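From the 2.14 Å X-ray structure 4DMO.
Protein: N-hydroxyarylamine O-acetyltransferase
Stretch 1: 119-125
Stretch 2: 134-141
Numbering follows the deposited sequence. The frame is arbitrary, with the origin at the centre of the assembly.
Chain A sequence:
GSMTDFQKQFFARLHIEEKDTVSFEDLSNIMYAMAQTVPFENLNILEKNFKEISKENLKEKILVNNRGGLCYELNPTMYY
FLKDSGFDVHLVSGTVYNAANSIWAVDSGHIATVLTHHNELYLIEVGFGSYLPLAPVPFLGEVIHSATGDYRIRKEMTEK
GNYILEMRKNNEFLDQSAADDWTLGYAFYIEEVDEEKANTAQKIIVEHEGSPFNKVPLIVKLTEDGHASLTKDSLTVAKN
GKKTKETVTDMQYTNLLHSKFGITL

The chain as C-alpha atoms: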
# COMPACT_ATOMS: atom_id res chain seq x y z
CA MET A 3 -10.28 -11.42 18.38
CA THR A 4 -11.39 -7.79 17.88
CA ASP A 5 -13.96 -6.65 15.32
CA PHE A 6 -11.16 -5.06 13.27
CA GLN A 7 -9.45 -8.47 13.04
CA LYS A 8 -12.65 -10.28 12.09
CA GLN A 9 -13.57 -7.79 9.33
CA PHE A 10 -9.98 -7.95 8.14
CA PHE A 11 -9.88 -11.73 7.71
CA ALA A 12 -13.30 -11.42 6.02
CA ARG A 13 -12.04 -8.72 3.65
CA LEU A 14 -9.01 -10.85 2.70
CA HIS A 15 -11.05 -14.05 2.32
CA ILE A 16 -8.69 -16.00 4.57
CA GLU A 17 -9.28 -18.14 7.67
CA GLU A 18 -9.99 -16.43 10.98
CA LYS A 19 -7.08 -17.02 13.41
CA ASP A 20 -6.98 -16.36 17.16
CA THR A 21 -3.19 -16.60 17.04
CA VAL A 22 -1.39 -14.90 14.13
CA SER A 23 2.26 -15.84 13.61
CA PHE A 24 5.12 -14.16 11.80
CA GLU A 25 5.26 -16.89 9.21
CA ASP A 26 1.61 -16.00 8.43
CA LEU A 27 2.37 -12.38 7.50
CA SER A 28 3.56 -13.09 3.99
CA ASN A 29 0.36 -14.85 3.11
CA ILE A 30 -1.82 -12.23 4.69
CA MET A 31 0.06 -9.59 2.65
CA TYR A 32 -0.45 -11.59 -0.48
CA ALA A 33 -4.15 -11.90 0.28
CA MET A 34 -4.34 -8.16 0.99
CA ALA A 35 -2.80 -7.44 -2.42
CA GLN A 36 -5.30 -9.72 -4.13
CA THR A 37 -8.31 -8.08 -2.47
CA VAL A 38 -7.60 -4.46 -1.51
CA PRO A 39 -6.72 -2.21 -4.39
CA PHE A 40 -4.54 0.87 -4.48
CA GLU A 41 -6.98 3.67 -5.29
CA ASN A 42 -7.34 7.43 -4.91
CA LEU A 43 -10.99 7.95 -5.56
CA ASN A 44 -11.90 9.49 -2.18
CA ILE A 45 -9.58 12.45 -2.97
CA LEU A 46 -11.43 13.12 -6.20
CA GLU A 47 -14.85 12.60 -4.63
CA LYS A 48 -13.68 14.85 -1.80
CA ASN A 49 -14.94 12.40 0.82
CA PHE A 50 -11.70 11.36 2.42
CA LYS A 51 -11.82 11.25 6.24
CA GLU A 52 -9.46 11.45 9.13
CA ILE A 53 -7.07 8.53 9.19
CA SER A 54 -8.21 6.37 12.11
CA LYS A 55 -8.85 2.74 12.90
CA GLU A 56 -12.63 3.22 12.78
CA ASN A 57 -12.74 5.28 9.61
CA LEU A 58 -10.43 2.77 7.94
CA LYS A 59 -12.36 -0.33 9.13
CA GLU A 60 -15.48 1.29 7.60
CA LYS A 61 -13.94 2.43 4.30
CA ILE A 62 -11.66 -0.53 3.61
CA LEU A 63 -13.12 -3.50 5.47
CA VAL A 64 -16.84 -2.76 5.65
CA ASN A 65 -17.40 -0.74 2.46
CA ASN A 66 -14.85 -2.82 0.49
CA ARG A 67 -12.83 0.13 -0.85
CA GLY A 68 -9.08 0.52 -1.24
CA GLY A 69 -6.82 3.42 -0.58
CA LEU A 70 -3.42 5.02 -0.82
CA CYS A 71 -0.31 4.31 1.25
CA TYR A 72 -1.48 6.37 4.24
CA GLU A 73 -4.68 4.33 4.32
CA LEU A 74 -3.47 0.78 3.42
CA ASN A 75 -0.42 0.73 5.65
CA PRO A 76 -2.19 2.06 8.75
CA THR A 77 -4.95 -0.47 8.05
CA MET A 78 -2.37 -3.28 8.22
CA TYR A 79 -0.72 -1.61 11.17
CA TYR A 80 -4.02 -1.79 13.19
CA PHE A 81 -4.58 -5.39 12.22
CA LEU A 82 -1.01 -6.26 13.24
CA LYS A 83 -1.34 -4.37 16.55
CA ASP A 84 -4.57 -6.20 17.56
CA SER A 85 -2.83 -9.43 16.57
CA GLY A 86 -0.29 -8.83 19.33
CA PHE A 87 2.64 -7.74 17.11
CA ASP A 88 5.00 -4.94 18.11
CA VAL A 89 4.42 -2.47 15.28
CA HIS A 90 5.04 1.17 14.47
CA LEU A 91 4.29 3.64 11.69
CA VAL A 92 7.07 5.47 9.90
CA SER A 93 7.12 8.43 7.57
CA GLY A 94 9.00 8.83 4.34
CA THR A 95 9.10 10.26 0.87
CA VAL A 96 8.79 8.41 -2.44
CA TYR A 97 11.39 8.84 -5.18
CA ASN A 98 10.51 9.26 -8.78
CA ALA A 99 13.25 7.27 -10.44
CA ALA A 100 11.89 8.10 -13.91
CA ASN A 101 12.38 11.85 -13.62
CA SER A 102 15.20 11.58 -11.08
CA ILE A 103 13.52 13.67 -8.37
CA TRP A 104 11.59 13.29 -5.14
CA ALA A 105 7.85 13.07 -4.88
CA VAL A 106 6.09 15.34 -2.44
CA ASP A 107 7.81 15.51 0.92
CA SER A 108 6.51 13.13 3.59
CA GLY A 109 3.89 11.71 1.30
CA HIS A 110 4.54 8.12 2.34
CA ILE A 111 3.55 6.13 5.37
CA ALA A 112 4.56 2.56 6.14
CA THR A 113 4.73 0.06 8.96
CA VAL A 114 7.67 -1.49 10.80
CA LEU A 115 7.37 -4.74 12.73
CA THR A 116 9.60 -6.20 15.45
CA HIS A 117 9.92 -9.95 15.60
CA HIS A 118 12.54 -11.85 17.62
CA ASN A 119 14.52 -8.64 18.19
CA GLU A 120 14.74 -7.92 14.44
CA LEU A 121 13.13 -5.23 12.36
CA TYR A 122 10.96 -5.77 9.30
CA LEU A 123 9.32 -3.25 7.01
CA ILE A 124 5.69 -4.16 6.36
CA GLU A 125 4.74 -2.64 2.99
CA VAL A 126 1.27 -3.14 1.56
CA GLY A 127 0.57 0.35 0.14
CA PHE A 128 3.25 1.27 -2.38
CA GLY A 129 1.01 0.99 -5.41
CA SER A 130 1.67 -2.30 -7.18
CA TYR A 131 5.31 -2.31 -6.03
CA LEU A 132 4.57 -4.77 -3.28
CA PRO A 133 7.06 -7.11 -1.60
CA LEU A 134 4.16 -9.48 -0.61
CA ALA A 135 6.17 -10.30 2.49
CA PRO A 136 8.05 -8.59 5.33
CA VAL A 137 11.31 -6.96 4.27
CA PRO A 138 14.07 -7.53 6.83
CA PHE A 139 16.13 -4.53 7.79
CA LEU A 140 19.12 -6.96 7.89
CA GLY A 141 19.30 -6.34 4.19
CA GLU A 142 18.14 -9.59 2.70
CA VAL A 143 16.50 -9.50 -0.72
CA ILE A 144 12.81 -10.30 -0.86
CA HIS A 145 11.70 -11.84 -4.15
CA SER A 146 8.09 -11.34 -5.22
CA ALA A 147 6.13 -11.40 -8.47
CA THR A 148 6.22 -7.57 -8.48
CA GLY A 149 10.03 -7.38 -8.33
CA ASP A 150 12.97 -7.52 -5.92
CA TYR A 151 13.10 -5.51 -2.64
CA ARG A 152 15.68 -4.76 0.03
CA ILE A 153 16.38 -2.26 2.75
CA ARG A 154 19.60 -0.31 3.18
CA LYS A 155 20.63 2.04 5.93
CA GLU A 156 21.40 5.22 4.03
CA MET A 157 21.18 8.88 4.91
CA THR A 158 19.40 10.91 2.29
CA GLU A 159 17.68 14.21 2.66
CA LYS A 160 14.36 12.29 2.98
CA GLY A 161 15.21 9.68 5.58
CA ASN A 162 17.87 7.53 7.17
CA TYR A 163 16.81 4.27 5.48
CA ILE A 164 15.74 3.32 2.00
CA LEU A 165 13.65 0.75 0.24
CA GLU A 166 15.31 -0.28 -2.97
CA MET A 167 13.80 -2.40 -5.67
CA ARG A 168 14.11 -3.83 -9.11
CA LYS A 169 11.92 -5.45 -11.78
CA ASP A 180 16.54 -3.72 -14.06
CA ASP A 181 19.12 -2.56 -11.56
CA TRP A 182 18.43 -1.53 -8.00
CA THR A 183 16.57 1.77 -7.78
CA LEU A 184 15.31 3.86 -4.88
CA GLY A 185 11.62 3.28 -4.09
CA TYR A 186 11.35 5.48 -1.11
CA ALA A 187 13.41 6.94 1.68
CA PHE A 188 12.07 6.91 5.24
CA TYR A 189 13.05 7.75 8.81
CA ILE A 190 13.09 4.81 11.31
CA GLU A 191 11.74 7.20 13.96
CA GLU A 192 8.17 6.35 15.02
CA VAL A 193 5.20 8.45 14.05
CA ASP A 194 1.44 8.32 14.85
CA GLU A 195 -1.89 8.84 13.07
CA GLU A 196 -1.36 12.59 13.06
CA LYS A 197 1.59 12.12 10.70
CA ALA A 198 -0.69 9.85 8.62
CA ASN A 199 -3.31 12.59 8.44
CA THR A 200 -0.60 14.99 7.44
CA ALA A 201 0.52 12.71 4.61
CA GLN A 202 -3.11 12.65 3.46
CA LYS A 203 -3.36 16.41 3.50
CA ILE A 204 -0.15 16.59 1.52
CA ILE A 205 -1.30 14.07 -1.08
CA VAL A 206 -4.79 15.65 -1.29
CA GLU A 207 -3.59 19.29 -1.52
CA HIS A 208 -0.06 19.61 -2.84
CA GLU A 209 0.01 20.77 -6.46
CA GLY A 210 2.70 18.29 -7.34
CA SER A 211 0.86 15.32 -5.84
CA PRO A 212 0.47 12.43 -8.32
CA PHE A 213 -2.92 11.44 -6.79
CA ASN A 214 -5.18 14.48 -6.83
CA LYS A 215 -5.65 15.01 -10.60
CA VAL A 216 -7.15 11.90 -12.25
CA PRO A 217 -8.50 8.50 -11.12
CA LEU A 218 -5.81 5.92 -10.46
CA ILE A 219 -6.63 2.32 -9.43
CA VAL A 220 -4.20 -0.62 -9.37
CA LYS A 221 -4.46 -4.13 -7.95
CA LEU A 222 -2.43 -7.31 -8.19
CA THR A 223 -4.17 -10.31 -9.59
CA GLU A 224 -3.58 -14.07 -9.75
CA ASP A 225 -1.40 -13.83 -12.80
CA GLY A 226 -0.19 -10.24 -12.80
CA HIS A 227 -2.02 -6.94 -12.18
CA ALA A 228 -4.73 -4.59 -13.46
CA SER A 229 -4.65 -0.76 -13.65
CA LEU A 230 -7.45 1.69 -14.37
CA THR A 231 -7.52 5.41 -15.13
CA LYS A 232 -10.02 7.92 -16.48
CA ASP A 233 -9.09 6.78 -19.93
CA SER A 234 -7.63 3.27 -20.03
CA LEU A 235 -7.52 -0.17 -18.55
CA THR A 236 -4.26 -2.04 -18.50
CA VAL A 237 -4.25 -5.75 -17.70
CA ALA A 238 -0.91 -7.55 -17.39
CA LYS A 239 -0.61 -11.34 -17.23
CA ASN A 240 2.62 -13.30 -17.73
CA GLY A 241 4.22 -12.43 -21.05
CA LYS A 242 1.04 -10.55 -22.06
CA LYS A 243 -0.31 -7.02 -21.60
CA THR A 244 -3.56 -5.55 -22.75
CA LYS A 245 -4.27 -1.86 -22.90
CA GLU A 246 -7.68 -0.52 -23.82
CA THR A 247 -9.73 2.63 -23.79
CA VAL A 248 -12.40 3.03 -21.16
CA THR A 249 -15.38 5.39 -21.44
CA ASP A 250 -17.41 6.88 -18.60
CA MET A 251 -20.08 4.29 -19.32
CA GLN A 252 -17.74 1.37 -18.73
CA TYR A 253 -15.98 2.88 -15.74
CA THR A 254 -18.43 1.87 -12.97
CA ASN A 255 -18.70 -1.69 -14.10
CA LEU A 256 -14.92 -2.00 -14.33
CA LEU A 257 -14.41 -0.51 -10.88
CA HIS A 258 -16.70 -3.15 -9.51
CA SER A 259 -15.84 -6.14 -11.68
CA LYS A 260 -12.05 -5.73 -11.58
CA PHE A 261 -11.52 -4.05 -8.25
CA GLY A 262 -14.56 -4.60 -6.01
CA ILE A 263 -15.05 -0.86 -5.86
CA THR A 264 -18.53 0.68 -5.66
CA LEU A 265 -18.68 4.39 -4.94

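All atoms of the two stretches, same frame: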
# COMPACT_ATOMS: atom_id res chain seq x y z
N ASN A 119 13.44 -9.63 18.10
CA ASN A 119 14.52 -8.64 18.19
C ASN A 119 14.99 -8.08 16.85
O ASN A 119 15.97 -7.36 16.81
CB ASN A 119 15.73 -9.24 18.92
CG ASN A 119 15.87 -8.74 20.35
OD1 ASN A 119 15.63 -7.56 20.63
ND2 ASN A 119 16.23 -9.65 21.27
N GLU A 120 14.31 -8.42 15.75
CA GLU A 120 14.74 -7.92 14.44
C GLU A 120 13.64 -7.18 13.72
O GLU A 120 12.45 -7.50 13.83
CB GLU A 120 15.28 -9.06 13.57
CG GLU A 120 16.77 -9.37 13.82
CD GLU A 120 17.20 -10.67 13.17
OE1 GLU A 120 16.33 -11.32 12.53
OE2 GLU A 120 18.39 -11.03 13.29
N LEU A 121 14.06 -6.18 12.94
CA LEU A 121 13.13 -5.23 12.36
C LEU A 121 12.77 -5.68 10.96
O LEU A 121 13.63 -6.16 10.22
CB LEU A 121 13.74 -3.83 12.32
CG LEU A 121 13.42 -2.87 13.46
CD1 LEU A 121 13.53 -1.42 12.96
CD2 LEU A 121 12.03 -3.09 14.07
N TYR A 122 11.48 -5.53 10.64
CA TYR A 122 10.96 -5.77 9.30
C TYR A 122 10.08 -4.62 8.88
O TYR A 122 9.31 -4.10 9.68
CB TYR A 122 10.14 -7.07 9.24
CG TYR A 122 10.95 -8.30 9.62
CD1 TYR A 122 11.20 -8.59 10.94
CD2 TYR A 122 11.46 -9.15 8.65
CE1 TYR A 122 11.95 -9.67 11.30
CE2 TYR A 122 12.22 -10.24 8.99
CZ TYR A 122 12.45 -10.50 10.32
OH TYR A 122 13.19 -11.60 10.69
N LEU A 123 10.22 -4.21 7.63
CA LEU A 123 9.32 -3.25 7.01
C LEU A 123 8.12 -4.01 6.46
O LEU A 123 8.27 -4.94 5.65
CB LEU A 123 10.03 -2.56 5.86
CG LEU A 123 9.31 -1.54 5.00
CD1 LEU A 123 9.09 -0.23 5.75
CD2 LEU A 123 10.15 -1.32 3.76
N ILE A 124 6.93 -3.62 6.91
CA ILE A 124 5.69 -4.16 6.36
C ILE A 124 5.08 -3.18 5.33
O ILE A 124 4.55 -2.12 5.70
CB ILE A 124 4.69 -4.46 7.49
CG1 ILE A 124 5.39 -5.29 8.59
CG2 ILE A 124 3.43 -5.12 6.95
CD1 ILE A 124 6.06 -6.61 8.08
N GLU A 125 5.14 -3.55 4.06
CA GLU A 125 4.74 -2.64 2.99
C GLU A 125 3.64 -3.24 2.13
O GLU A 125 3.87 -4.15 1.32
CB GLU A 125 5.94 -2.26 2.10
CG GLU A 125 5.62 -1.29 0.99
CD GLU A 125 4.98 -0.01 1.51
OE1 GLU A 125 5.71 0.79 2.15
OE2 GLU A 125 3.77 0.20 1.24
N LEU A 134 5.00 -8.32 -0.96
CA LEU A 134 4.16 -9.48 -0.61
C LEU A 134 4.73 -10.31 0.54
O LEU A 134 4.35 -11.46 0.77
CB LEU A 134 3.93 -10.36 -1.83
CG LEU A 134 3.35 -9.53 -2.97
CD1 LEU A 134 3.21 -10.39 -4.17
CD2 LEU A 134 2.02 -8.94 -2.60
N ALA A 135 5.64 -9.69 1.29
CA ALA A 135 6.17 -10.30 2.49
C ALA A 135 6.93 -9.24 3.27
O ALA A 135 7.26 -8.19 2.72
CB ALA A 135 7.08 -11.47 2.12
N PRO A 136 7.19 -9.49 4.56
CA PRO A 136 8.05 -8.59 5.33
C PRO A 136 9.45 -8.43 4.71
O PRO A 136 10.01 -9.36 4.17
CB PRO A 136 8.15 -9.28 6.70
CG PRO A 136 6.95 -10.12 6.79
CD PRO A 136 6.73 -10.62 5.38
N VAL A 137 9.97 -7.21 4.77
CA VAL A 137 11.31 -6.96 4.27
C VAL A 137 12.21 -6.73 5.48
O VAL A 137 12.05 -5.76 6.25
CB VAL A 137 11.36 -5.71 3.35
CG1 VAL A 137 12.79 -5.55 2.77
CG2 VAL A 137 10.32 -5.82 2.23
N PRO A 138 13.18 -7.64 5.67
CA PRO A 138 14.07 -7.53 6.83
C PRO A 138 15.04 -6.37 6.67
O PRO A 138 15.66 -6.19 5.63
CB PRO A 138 14.81 -8.86 6.82
CG PRO A 138 14.85 -9.25 5.36
CD PRO A 138 13.54 -8.75 4.77
N PHE A 139 15.16 -5.60 7.74
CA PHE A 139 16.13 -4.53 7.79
C PHE A 139 17.58 -5.06 7.68
O PHE A 139 18.48 -4.30 7.32
CB PHE A 139 15.96 -3.74 9.08
CG PHE A 139 14.95 -2.62 9.00
CD1 PHE A 139 13.61 -2.89 8.81
CD2 PHE A 139 15.36 -1.30 9.11
CE1 PHE A 139 12.68 -1.86 8.75
CE2 PHE A 139 14.44 -0.25 9.04
CZ PHE A 139 13.09 -0.54 8.87
N LEU A 140 17.79 -6.34 7.99
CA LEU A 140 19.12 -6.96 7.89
C LEU A 140 19.69 -6.93 6.48
O LEU A 140 20.88 -7.13 6.28
CB LEU A 140 19.14 -8.39 8.44
CG LEU A 140 19.31 -8.48 9.96
CD1 LEU A 140 19.56 -9.91 10.38
CD2 LEU A 140 20.43 -7.58 10.48
N GLY A 141 18.82 -6.77 5.49
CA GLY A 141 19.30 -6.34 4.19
C GLY A 141 18.98 -7.34 3.12
O GLY A 141 19.18 -7.08 1.95
O HOH W 1 16.00 -7.47 9.99
O HOH W 2 6.96 -5.53 3.24
O HOH W 3 3.02 -6.37 -0.07

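The two stretches run antiparallel, but only a short piece of true ladder joins them. Leu-123 and Val-137 form the hydrogen-bonded pair: Leu-123 N donates to Val-137 O at 2.8 Å, and Val-137 N returns the favour to Leu-123 O at 3.0 Å. Next comes Tyr-122 with Pro-138, a non-hydrogen-bonded pair whose CA atoms lie 4.3 Å apart. This is a site a proline can occupy cheaply, since its missing N-H is not asked for here. Tyr-122 CA packs 3.2 Å from Val-137 O in a CA-H...O contact. One residue on, Phe-139 N donates to Leu-121 O at 3.0 Å, nearly straight at 171°.

The second stretch is already turning at this bond: a type I turn runs from Pro-138 to Gly-141, closed by Gly-141 N to Pro-138 O at 3.2 Å. Gly-141, at phi 120°, has backbone angles that would jam a CB against the preceding carbonyl oxygen. Water takes over where direct pairing stops: one molecule bridges Leu-121 O (2.7 Å) and Leu-140 N (2.9 Å), while another links Leu-123 O, Glu-125 N and Ala-135 O at the other end.

Side chains sort by sheet face. Tyr-122 shares one with Pro-138, its CE2 3.6 Å from Pro-138 CB, and its CD2 also reaches Pro-136 CB at 3.8 Å. Ile-124 points its CA-to-CB bond away, yet its CD1 comes back to within 3.7 Å of Pro-136 CB. Leu-123 and Val-137 share the other face, CB to CB 4.2 Å.

Phe-139 has the largest area covered by the opposing stretch. Leu-121 CD1 sits 4.1 Å from its ring centroid, almost on the ring normal, a CH-pi contact, while Leu-123 N meets the ring edge, 3.6 Å from Phe-139 CE1.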